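Local coordinates for genome polyprotein (Rhinovirus C, PDB 6KU8) that acts, in its 3C segment, as a chymotrypsin-like cysteine protease that cleaves the viral polyprotein and is blocked here by the inhibitor rupintrivir, at residues V128-S131 / R137-K140; T73-L78 / V161-G166; P41-C46 / G148-V153; F28-L31 / C37-V40. One frame throughout, in Å; residues are numbered along the deposited sequence.

Contact 1: residues V128-S131 / R137-K140. With AG7 (4-{2-(4-fluoro-benzyl)-6-methyl-5-[(5-methyl-isoxazole-3-carbonyl)-amino]-4-oxo-heptanoylamino}-5-(2-oxo-pyrrolidin-3-yl)-pentanoic acid ethyl ester), chain B.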
# COMPACT_ATOMS: atom_id res chain seq x y z
N VAL A 128 15.09 -1.05 -6.76
CA VAL A 128 15.17 -2.45 -7.16
C VAL A 128 14.32 -2.59 -8.40
O VAL A 128 13.28 -1.94 -8.53
CB VAL A 128 14.67 -3.42 -6.06
CG1 VAL A 128 14.87 -4.89 -6.50
CG2 VAL A 128 15.37 -3.14 -4.75
N ASN A 129 14.76 -3.43 -9.34
CA ASN A 129 13.95 -3.78 -10.50
C ASN A 129 12.99 -4.89 -10.10
O ASN A 129 13.40 -6.01 -9.79
CB ASN A 129 14.82 -4.20 -11.68
CG ASN A 129 15.46 -3.02 -12.37
OD1 ASN A 129 15.70 -1.98 -11.76
ND2 ASN A 129 15.73 -3.18 -13.66
N LEU A 130 11.70 -4.57 -10.09
CA LEU A 130 10.64 -5.52 -9.80
C LEU A 130 9.98 -5.89 -11.12
O LEU A 130 9.37 -5.04 -11.78
CB LEU A 130 9.62 -4.91 -8.83
CG LEU A 130 10.19 -4.37 -7.52
CD1 LEU A 130 9.09 -3.76 -6.65
CD2 LEU A 130 10.90 -5.49 -6.77
N SER A 131 10.13 -7.16 -11.52
CA SER A 131 9.57 -7.66 -12.78
C SER A 131 9.99 -6.78 -13.96
O SER A 131 9.18 -6.41 -14.81
CB SER A 131 8.05 -7.76 -12.70
OG SER A 131 7.65 -8.65 -11.67
N ARG A 137 12.59 4.03 -3.78
CA ARG A 137 12.08 4.33 -2.44
C ARG A 137 11.44 3.12 -1.78
O ARG A 137 10.43 3.24 -1.08
CB ARG A 137 11.10 5.50 -2.49
CG ARG A 137 11.71 6.79 -3.06
CD ARG A 137 10.70 7.93 -3.08
NE ARG A 137 11.31 9.18 -3.52
CZ ARG A 137 10.64 10.26 -3.91
NH1 ARG A 137 9.31 10.26 -3.92
NH2 ARG A 137 11.30 11.34 -4.32
N LEU A 138 12.02 1.94 -1.99
CA LEU A 138 11.51 0.72 -1.38
C LEU A 138 12.08 0.54 0.02
O LEU A 138 13.23 0.89 0.29
CB LEU A 138 11.87 -0.50 -2.23
CG LEU A 138 11.07 -0.61 -3.52
CD1 LEU A 138 11.66 -1.74 -4.36
CD2 LEU A 138 9.59 -0.84 -3.21
N LEU A 139 11.24 0.01 0.92
CA LEU A 139 11.66 -0.50 2.22
C LEU A 139 11.65 -2.03 2.14
O LEU A 139 10.77 -2.61 1.50
CB LEU A 139 10.73 -0.01 3.33
CG LEU A 139 10.39 1.49 3.36
CD1 LEU A 139 9.40 1.83 4.49
CD2 LEU A 139 11.67 2.30 3.46
N LYS A 140 12.65 -2.69 2.75
CA LYS A 140 12.77 -4.14 2.64
C LYS A 140 12.61 -4.79 4.00
O LYS A 140 13.04 -4.25 5.02
CB LYS A 140 14.12 -4.55 2.03
CG LYS A 140 14.21 -6.06 1.68
CD LYS A 140 15.32 -6.80 2.41
CE LYS A 140 15.70 -6.18 3.72
NZ LYS A 140 16.98 -6.73 4.27
C01 AG7 B . 7.10 -9.29 -8.11
C02 AG7 B . 5.97 -8.75 -8.98
O03 AG7 B . 7.08 -9.39 -6.92
C04 AG7 B . 4.94 -7.91 -8.23
C05 AG7 B . 4.22 -7.17 -9.34
C06 AG7 B . 5.03 -5.96 -9.82
C07 AG7 B . 5.51 -5.05 -8.89
C08 AG7 B . 6.25 -3.95 -9.31
C09 AG7 B . 6.52 -3.76 -10.67
C10 AG7 B . 6.04 -4.68 -11.59
C11 AG7 B . 5.30 -5.77 -11.17
N12 AG7 B . 3.62 -8.68 -6.10
C13 AG7 B . 2.85 -9.77 -5.47
C14 AG7 B . 3.59 -10.03 -4.17
C15 AG7 B . 4.94 -10.78 -4.45
C16 AG7 B . 5.50 -11.36 -3.06
N17 AG7 B . 6.02 -12.56 -3.28
O18 AG7 B . 5.46 -10.80 -2.02
C19 AG7 B . 1.34 -9.61 -5.24
C20 AG7 B . 0.71 -8.74 -6.33
C21 AG7 B . 0.16 -9.83 -7.22
O22 AG7 B . 0.18 -9.72 -8.61
O23 AG7 B . -0.26 -10.81 -6.69
C47 AG7 B . 4.08 -8.91 -7.46
O48 AG7 B . 3.80 -9.94 -7.98
C50 AG7 B . -0.32 -10.86 -9.23
C53 AG7 B . -0.60 -10.53 -10.69
C57 AG7 B . 8.27 -9.70 -8.99
N58 AG7 B . 9.38 -10.00 -8.17
C59 AG7 B . 10.68 -9.69 -8.67
O60 AG7 B . 10.94 -9.18 -9.72
C78 AG7 B . 7.94 -10.97 -9.77
C81 AG7 B . 9.00 -11.32 -10.82
F1 AG7 B . 7.26 -2.68 -11.07
C82 AG7 B . 7.76 -12.14 -8.79
C83 AG7 B . 5.86 -12.91 -4.75
C84 AG7 B . 4.79 -11.84 -5.27
C1 AG7 B . 11.68 -10.14 -7.68
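Leu-138 and Val-128 meet through a single methyl group. CD1 of Leu-138 lies 3.8 Å from CB of Val-128 and also reaches CG2 of the same valine, the two side chains standing roughly perpendicular. CG2 is turned toward this methyl because CG1 takes the place anti to the backbone N (chi1 -176°), which leaves CG2 beside that N. Two residues further along the strand, Leu-130 sends its CD1 end-on to the same CD1 of Leu-138, tip to tip at 4.0 Å. One leucine methyl is thus shared by two residues of the strand, and most of the surface lost here belongs to Leu-138. Leu-138 also packs on Val-165, while both leucines touch Tyr-173.

Leu-130 also meets the inhibitor. Its CB stands 3.5 Å from C08 of the fluorophenyl ring of AG7, and its carbonyl O comes 3.2 Å from F1 of that ring. Next along the chain, Ser-131 N donates a hydrogen bond to O60 of AG7 at 2.8 Å, with an N-H...acceptor angle of 159°. The end of the strand and the residue after it therefore offer apolar carbon to the aryl group and an amide N-H to a carbonyl of the same inhibitor. Strands 115-130 and 138-141 belong to the C-terminal sheet of a chymotrypsin-like fold, and the end of the first lines the inhibitor pocket.

Contact 2: residues T73-L78 / V161-G166. With AG7 (4-{2-(4-fluoro-benzyl)-6-methyl-5-[(5-methyl-isoxazole-3-carbonyl)-amino]-4-oxo-heptanoylamino}-5-(2-oxo-pyrrolidin-3-yl)-pentanoic acid ethyl ester), chain B.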
# COMPACT_ATOMS: atom_id res chain seq x y z
N THR A 73 7.39 4.77 -8.05
CA THR A 73 7.38 4.37 -6.65
C THR A 73 6.57 3.10 -6.41
O THR A 73 6.64 2.54 -5.31
CB THR A 73 6.80 5.49 -5.76
OG1 THR A 73 5.41 5.64 -6.06
CG2 THR A 73 7.53 6.80 -5.98
N GLU A 74 5.80 2.65 -7.39
CA GLU A 74 4.83 1.55 -7.29
C GLU A 74 3.58 1.99 -6.54
O GLU A 74 2.68 1.16 -6.29
CB GLU A 74 5.41 0.31 -6.60
CG GLU A 74 5.48 -0.96 -7.43
CD GLU A 74 4.40 -1.08 -8.51
OE1 GLU A 74 4.61 -0.57 -9.62
OE2 GLU A 74 3.36 -1.73 -8.28
N ILE A 75 3.48 3.26 -6.15
CA ILE A 75 2.30 3.80 -5.50
C ILE A 75 1.49 4.61 -6.51
O ILE A 75 2.01 5.53 -7.16
CB ILE A 75 2.66 4.67 -4.29
CG1 ILE A 75 3.19 3.80 -3.16
CG2 ILE A 75 1.45 5.47 -3.85
CD1 ILE A 75 3.91 4.57 -2.13
N THR A 76 0.21 4.29 -6.61
CA THR A 76 -0.76 5.07 -7.37
C THR A 76 -1.81 5.60 -6.41
O THR A 76 -2.31 4.85 -5.56
CB THR A 76 -1.39 4.22 -8.46
OG1 THR A 76 -0.41 3.95 -9.47
CG2 THR A 76 -2.58 4.93 -9.07
N LEU A 77 -2.12 6.90 -6.52
CA LEU A 77 -3.21 7.51 -5.77
C LEU A 77 -4.48 7.45 -6.61
O LEU A 77 -4.46 7.79 -7.80
CB LEU A 77 -2.91 8.98 -5.43
CG LEU A 77 -1.62 9.39 -4.70
CD1 LEU A 77 -1.71 10.84 -4.24
CD2 LEU A 77 -1.34 8.48 -3.52
N LEU A 78 -5.58 7.02 -6.00
CA LEU A 78 -6.89 7.09 -6.64
C LEU A 78 -7.74 8.10 -5.89
O LEU A 78 -7.84 8.05 -4.66
CB LEU A 78 -7.60 5.74 -6.64
CG LEU A 78 -6.86 4.52 -7.18
CD1 LEU A 78 -7.74 3.29 -7.01
CD2 LEU A 78 -6.47 4.74 -8.64
N VAL A 161 3.66 2.90 7.23
CA VAL A 161 5.00 3.14 6.71
C VAL A 161 5.19 2.69 5.27
O VAL A 161 6.07 3.22 4.58
CB VAL A 161 6.00 2.46 7.67
CG1 VAL A 161 6.85 1.39 7.02
CG2 VAL A 161 6.78 3.49 8.48
N ALA A 162 4.37 1.77 4.76
CA ALA A 162 4.51 1.32 3.38
C ALA A 162 3.28 0.51 2.99
O ALA A 162 2.49 0.11 3.84
CB ALA A 162 5.78 0.47 3.17
N ILE A 163 3.11 0.30 1.68
CA ILE A 163 2.24 -0.75 1.16
C ILE A 163 3.11 -1.80 0.48
O ILE A 163 4.11 -1.47 -0.17
CB ILE A 163 1.16 -0.20 0.21
CG1 ILE A 163 1.81 0.40 -1.05
CG2 ILE A 163 0.22 0.78 0.98
CD1 ILE A 163 0.81 0.75 -2.16
N HIS A 164 2.74 -3.05 0.66
CA HIS A 164 3.52 -4.15 0.13
C HIS A 164 3.39 -4.20 -1.39
O HIS A 164 2.28 -4.15 -1.92
CB HIS A 164 3.05 -5.48 0.72
CG HIS A 164 3.88 -6.62 0.28
ND1 HIS A 164 5.18 -6.79 0.71
CD2 HIS A 164 3.66 -7.60 -0.63
CE1 HIS A 164 5.70 -7.86 0.13
NE2 HIS A 164 4.80 -8.36 -0.70
N VAL A 165 4.53 -4.33 -2.10
CA VAL A 165 4.44 -4.28 -3.56
C VAL A 165 5.22 -5.39 -4.27
O VAL A 165 5.02 -5.61 -5.46
CB VAL A 165 4.86 -2.90 -4.11
CG1 VAL A 165 3.89 -1.81 -3.67
CG2 VAL A 165 6.31 -2.57 -3.70
N GLY A 166 6.09 -6.10 -3.56
CA GLY A 166 6.78 -7.20 -4.22
C GLY A 166 7.57 -8.08 -3.27
O GLY A 166 7.63 -7.83 -2.06
C01 AG7 B . 7.10 -9.29 -8.11
C02 AG7 B . 5.97 -8.75 -8.98
O03 AG7 B . 7.08 -9.39 -6.92
C04 AG7 B . 4.94 -7.91 -8.23
C05 AG7 B . 4.22 -7.17 -9.34
C06 AG7 B . 5.03 -5.96 -9.82
C07 AG7 B . 5.51 -5.05 -8.89
C08 AG7 B . 6.25 -3.95 -9.31
C09 AG7 B . 6.52 -3.76 -10.67
C10 AG7 B . 6.04 -4.68 -11.59
C11 AG7 B . 5.30 -5.77 -11.17
N12 AG7 B . 3.62 -8.68 -6.10
C13 AG7 B . 2.85 -9.77 -5.47
C14 AG7 B . 3.59 -10.03 -4.17
C15 AG7 B . 4.94 -10.78 -4.45
C16 AG7 B . 5.50 -11.36 -3.06
N17 AG7 B . 6.02 -12.56 -3.28
O18 AG7 B . 5.46 -10.80 -2.02
C19 AG7 B . 1.34 -9.61 -5.24
C20 AG7 B . 0.71 -8.74 -6.33
C21 AG7 B . 0.16 -9.83 -7.22
O22 AG7 B . 0.18 -9.72 -8.61
O23 AG7 B . -0.26 -10.81 -6.69
C47 AG7 B . 4.08 -8.91 -7.46
O48 AG7 B . 3.80 -9.94 -7.98
C50 AG7 B . -0.32 -10.86 -9.23
C53 AG7 B . -0.60 -10.53 -10.69
C57 AG7 B . 8.27 -9.70 -8.99
N58 AG7 B . 9.38 -10.00 -8.17
C59 AG7 B . 10.68 -9.69 -8.67
O60 AG7 B . 10.94 -9.18 -9.72
C78 AG7 B . 7.94 -10.97 -9.77
C81 AG7 B . 9.00 -11.32 -10.82
F1 AG7 B . 7.26 -2.68 -11.07
C82 AG7 B . 7.76 -12.14 -8.79
C83 AG7 B . 5.86 -12.91 -4.75
C84 AG7 B . 4.79 -11.84 -5.27
C1 AG7 B . 11.68 -10.14 -7.68
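Glu-74 and Val-165 meet at the junction between the two beta-barrels of a chymotrypsin-like fold, one segment from each. The apolar contacts come first. These two side chains lie alongside, pointing opposite ways, so that the aliphatic CG of Glu-74 lies 3.9 Å from CB of Val-165; a bend at chi2 (-29°) turns the carboxylate aside, and OE2 is hydrogen-bonded to His-43 ND1. CG1 of Ile-75 approaches CD1 of Ile-163 at 4.0 Å, the two chains crossing at a slant, and both isoleucines also touch Val-39.

Polar bonds serve the turn and the inhibitor. Thr-73 OG1 accepts from Ile-75 N at 3.1 Å, an ST turn at the corner the chain makes at Glu-74. On the other segment a classic beta bulge sets Val-165 and Gly-166 both opposite Tyr-173, and Val-165 O receives a weak hydrogen bond from N12 of AG7.

The inhibitor adds its own packing: its aryl atom C08 sits 3.5 Å from Glu-74 CD. His-164, whose ND1 is hydrogen-bonded to Tyr-141 OH, donates from NE2 to O18, the lactam oxygen of AG7, at 2.9 Å, with an N-H...acceptor angle of 165° and O18 meeting the rim of the imidazole.

Contact 3: residues P41-C46 / G148-V153. With AG7 (4-{2-(4-fluoro-benzyl)-6-methyl-5-[(5-methyl-isoxazole-3-carbonyl)-amino]-4-oxo-heptanoylamino}-5-(2-oxo-pyrrolidin-3-yl)-pentanoic acid ethyl ester), chain B.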
# COMPACT_ATOMS: atom_id res chain seq x y z
N PRO A 41 -1.31 -0.35 -5.35
CA PRO A 41 -0.07 -0.60 -6.09
C PRO A 41 -0.25 -0.26 -7.56
O PRO A 41 -1.28 -0.55 -8.17
CB PRO A 41 0.18 -2.10 -5.86
CG PRO A 41 -0.64 -2.42 -4.57
CD PRO A 41 -1.86 -1.58 -4.75
N THR A 42 0.77 0.40 -8.13
CA THR A 42 0.70 0.79 -9.54
C THR A 42 0.49 -0.41 -10.45
O THR A 42 -0.24 -0.33 -11.44
CB THR A 42 1.96 1.55 -9.94
OG1 THR A 42 2.04 2.75 -9.17
CG2 THR A 42 1.92 1.92 -11.43
N HIS A 43 1.12 -1.55 -10.12
CA HIS A 43 1.00 -2.72 -10.99
C HIS A 43 -0.35 -3.42 -10.89
O HIS A 43 -0.57 -4.42 -11.58
CB HIS A 43 2.13 -3.72 -10.71
CG HIS A 43 2.02 -4.42 -9.38
ND1 HIS A 43 2.74 -4.04 -8.27
CD2 HIS A 43 1.27 -5.48 -8.99
CE1 HIS A 43 2.44 -4.83 -7.26
NE2 HIS A 43 1.56 -5.72 -7.67
N ALA A 44 -1.27 -2.94 -10.04
CA ALA A 44 -2.64 -3.41 -10.13
C ALA A 44 -3.32 -2.91 -11.40
O ALA A 44 -4.34 -3.47 -11.81
CB ALA A 44 -3.44 -2.98 -8.89
N GLU A 45 -2.78 -1.86 -12.02
CA GLU A 45 -3.25 -1.34 -13.30
C GLU A 45 -4.73 -0.96 -13.26
O GLU A 45 -5.53 -1.36 -14.11
CB GLU A 45 -2.97 -2.34 -14.43
CG GLU A 45 -1.49 -2.50 -14.72
CD GLU A 45 -1.21 -3.57 -15.76
OE1 GLU A 45 -2.15 -3.92 -16.52
OE2 GLU A 45 -0.06 -4.07 -15.80
N CYS A 46 -5.09 -0.15 -12.27
CA CYS A 46 -6.49 0.26 -12.13
C CYS A 46 -6.92 1.07 -13.35
O CYS A 46 -6.14 1.85 -13.91
CB CYS A 46 -6.68 1.06 -10.85
SG CYS A 46 -6.33 0.10 -9.34
N GLY A 148 -0.48 -12.17 -3.82
CA GLY A 148 -1.77 -11.87 -3.25
C GLY A 148 -1.75 -10.96 -2.03
O GLY A 148 -2.81 -10.49 -1.61
N GLN A 149 -0.57 -10.68 -1.47
CA GLN A 149 -0.46 -9.78 -0.34
C GLN A 149 -0.17 -8.34 -0.75
O GLN A 149 0.01 -7.49 0.11
CB GLN A 149 0.61 -10.29 0.63
CG GLN A 149 0.25 -11.64 1.22
CD GLN A 149 1.35 -12.20 2.07
OE1 GLN A 149 2.50 -11.78 1.98
NE2 GLN A 149 1.00 -13.16 2.93
N CYS A 150 -0.11 -8.05 -2.05
CA CYS A 150 0.19 -6.69 -2.46
C CYS A 150 -0.90 -5.73 -2.01
O CYS A 150 -2.08 -6.09 -1.93
CB CYS A 150 0.39 -6.60 -3.97
SG CYS A 150 2.08 -7.05 -4.42
N GLY A 151 -0.49 -4.49 -1.76
CA GLY A 151 -1.33 -3.50 -1.15
C GLY A 151 -1.41 -3.61 0.35
O GLY A 151 -1.77 -2.63 1.01
N GLY A 152 -1.06 -4.76 0.92
CA GLY A 152 -1.06 -4.91 2.36
C GLY A 152 -0.35 -3.74 3.01
O GLY A 152 0.63 -3.23 2.46
N VAL A 153 -0.81 -3.33 4.15
CA VAL A 153 -0.22 -2.25 4.88
C VAL A 153 0.97 -2.71 5.74
O VAL A 153 0.89 -3.70 6.38
CB VAL A 153 -1.25 -1.56 5.79
CG1 VAL A 153 -0.65 -0.34 6.41
CG2 VAL A 153 -2.53 -1.20 5.07
C01 AG7 B . 7.10 -9.29 -8.11
C02 AG7 B . 5.97 -8.75 -8.98
O03 AG7 B . 7.08 -9.39 -6.92
C04 AG7 B . 4.94 -7.91 -8.23
C05 AG7 B . 4.22 -7.17 -9.34
C06 AG7 B . 5.03 -5.96 -9.82
C07 AG7 B . 5.51 -5.05 -8.89
C08 AG7 B . 6.25 -3.95 -9.31
C09 AG7 B . 6.52 -3.76 -10.67
C10 AG7 B . 6.04 -4.68 -11.59
C11 AG7 B . 5.30 -5.77 -11.17
N12 AG7 B . 3.62 -8.68 -6.10
C13 AG7 B . 2.85 -9.77 -5.47
C14 AG7 B . 3.59 -10.03 -4.17
C15 AG7 B . 4.94 -10.78 -4.45
C16 AG7 B . 5.50 -11.36 -3.06
N17 AG7 B . 6.02 -12.56 -3.28
O18 AG7 B . 5.46 -10.80 -2.02
C19 AG7 B . 1.34 -9.61 -5.24
C20 AG7 B . 0.71 -8.74 -6.33
C21 AG7 B . 0.16 -9.83 -7.22
O22 AG7 B . 0.18 -9.72 -8.61
O23 AG7 B . -0.26 -10.81 -6.69
C47 AG7 B . 4.08 -8.91 -7.46
O48 AG7 B . 3.80 -9.94 -7.98
C50 AG7 B . -0.32 -10.86 -9.23
C53 AG7 B . -0.60 -10.53 -10.69
C57 AG7 B . 8.27 -9.70 -8.99
N58 AG7 B . 9.38 -10.00 -8.17
C59 AG7 B . 10.68 -9.69 -8.67
O60 AG7 B . 10.94 -9.18 -9.72
C78 AG7 B . 7.94 -10.97 -9.77
C81 AG7 B . 9.00 -11.32 -10.82
F1 AG7 B . 7.26 -2.68 -11.07
C82 AG7 B . 7.76 -12.14 -8.79
C83 AG7 B . 5.86 -12.91 -4.75
C84 AG7 B . 4.79 -11.84 -5.27
C1 AG7 B . 11.68 -10.14 -7.68
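His-43 meets Cys-150 edge-on, and its side chain can be followed outward atom by atom. CB touches the aryl ring of AG7, at C06 and C11. With chi1 at 70°, CG lies between the backbone N and the carbonyl carbon, and the imidazole is laid with one face against the inhibitor: CG comes 3.4 Å from C06, and C05 sits over the centre of the ring, 3.3 Å above its plane. The opposite face is covered by Pro-41 CB, displaced toward the rim, so the ring is sandwiched between a neighbour in its own segment and the ligand. ND1 lies near C07 and is turned to Glu-74 as its polar partner, which probably helps to fix the rotation of the imidazole. CD2 and CE1 lie against C05 as well. At the tip, NE2 meets C20 of AG7 and approaches Cys-150 SG at 3.5 Å, and the sulfur lies in the ring plane, 86° off the normal as seen from the centroid.

A second junction lies beside this one. Pro-41 CG presses against the backbone of the other loop, 3.5 Å from Gly-151 N, and also reaches Cys-150 CB at 4.3 Å. That loop makes a type II beta turn from Gln-149 to Gly-152, closed by Gly-152 N bonding to Gln-149 O. Just before the turn, Gly-148 N donates to the ester carbonyl oxygen O23 of AG7 at 3.2 Å. The modelled approach of the sulfur to the inhibitor is too short to interpret. Cys-150, His-43 and Glu-74 together match the probable catalytic triad of picornaviral 3C proteases, with the cysteine on the loop that in this family forms the oxyanion hole.

Contact 4: residues F28-L31 / C37-V40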
# COMPACT_ATOMS: atom_id res chain seq x y z
N PHE A 28 -6.28 -6.96 -4.66
CA PHE A 28 -5.30 -6.17 -3.94
C PHE A 28 -5.98 -5.55 -2.73
O PHE A 28 -7.20 -5.41 -2.69
CB PHE A 28 -4.69 -5.05 -4.80
CG PHE A 28 -4.00 -5.54 -6.03
CD1 PHE A 28 -4.72 -5.91 -7.15
CD2 PHE A 28 -2.61 -5.64 -6.06
CE1 PHE A 28 -4.07 -6.38 -8.29
CE2 PHE A 28 -1.95 -6.09 -7.19
CZ PHE A 28 -2.68 -6.47 -8.30
N ASN A 29 -5.16 -5.16 -1.75
CA ASN A 29 -5.63 -4.33 -0.66
C ASN A 29 -5.50 -2.87 -1.07
O ASN A 29 -4.47 -2.45 -1.60
CB ASN A 29 -4.84 -4.56 0.63
CG ASN A 29 -5.35 -3.71 1.77
OD1 ASN A 29 -6.51 -3.80 2.15
ND2 ASN A 29 -4.48 -2.88 2.33
N MET A 30 -6.56 -2.10 -0.83
CA MET A 30 -6.59 -0.67 -1.06
C MET A 30 -6.64 0.05 0.28
O MET A 30 -7.47 -0.27 1.14
CB MET A 30 -7.81 -0.28 -1.92
CG MET A 30 -7.86 1.23 -2.28
SD MET A 30 -9.49 1.75 -2.91
CE MET A 30 -10.34 2.07 -1.36
N LEU A 31 -5.74 1.02 0.46
CA LEU A 31 -5.62 1.74 1.72
C LEU A 31 -6.12 3.17 1.53
O LEU A 31 -5.49 3.98 0.85
CB LEU A 31 -4.17 1.75 2.21
CG LEU A 31 -3.88 2.74 3.34
CD1 LEU A 31 -4.62 2.34 4.60
CD2 LEU A 31 -2.37 2.82 3.59
N CYS A 37 -9.32 9.91 -1.18
CA CYS A 37 -8.04 9.56 -1.79
C CYS A 37 -7.52 8.26 -1.18
O CYS A 37 -7.32 8.19 0.04
CB CYS A 37 -7.02 10.68 -1.61
SG CYS A 37 -5.39 10.27 -2.29
N ALA A 38 -7.27 7.27 -2.02
CA ALA A 38 -6.73 5.98 -1.60
C ALA A 38 -5.43 5.68 -2.34
O ALA A 38 -5.09 6.31 -3.34
CB ALA A 38 -7.72 4.83 -1.85
N VAL A 39 -4.72 4.69 -1.83
CA VAL A 39 -3.48 4.23 -2.42
C VAL A 39 -3.65 2.78 -2.86
O VAL A 39 -4.33 1.99 -2.20
CB VAL A 39 -2.34 4.42 -1.39
CG1 VAL A 39 -1.68 3.12 -1.00
CG2 VAL A 39 -1.37 5.48 -1.85
N VAL A 40 -3.13 2.48 -4.04
CA VAL A 40 -3.08 1.11 -4.57
C VAL A 40 -1.74 0.89 -5.24
O VAL A 40 -1.09 1.85 -5.70
CB VAL A 40 -4.21 0.85 -5.58
CG1 VAL A 40 -5.58 0.98 -4.93
CG2 VAL A 40 -4.10 1.84 -6.75
O HOH W 1 -2.69 -0.33 -0.90
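Strands 28-31 and 37-40 run antiparallel, at 148° between their directions and 4.9 Å between axes, with Leu-31 and Val-39 as a hydrogen-bonded pair. Val-39 N donates to Leu-31 O at 2.9 Å, and Leu-31 N returns a bond to Val-39 O at 3.2 Å. Toward Asn-29 the strands spread apart, and in the widening gap a water lies within hydrogen-bonding distance of both sides, 2.9 Å from Asn-29 O and 3.1 Å from Val-39 O.

Among the side chains, Met-30 does most of the touching. Its CG, anti to the backbone N (chi1 -176°), runs out over the partner strand and is flanked by Val-40 CG1 at 3.5 Å and Ala-38 CB at 3.6 Å. Beyond CG, the chain bends at chi3, and both SD and CE stay close to the same alanine methyl. The other face of the sheet carries Leu-31 and Val-39, whose CB and CG1 lie 4.3 Å apart.

This hairpin of the N-terminal barrel divides its labour: two direct bonds fix the register, hydrocarbon and thioether cover one face, and a bound water can probably stand in for a direct bond where the strands part.

In the fold
From the N terminus, contact 4 closes first, as the short hairpin of strands 26-34 and 37-41 in the first barrel. Contacts 3 and 2 open next, at 41-46 and 73-78, and both close far down the chain in the second barrel, at 148-153 and 161-166; their segments alternate, so the two large loops cross. Contact 1, between 128-131 and 137-140, is nested inside both and belongs wholly to the second barrel. Strand 75-80 lies beside strand 37-41, tying contact 2 to contact 4, while Asn-29 bonds to the loop of contact 3. Contacts 1, 2 and 3 converge on AG7, in the cleft between barrels.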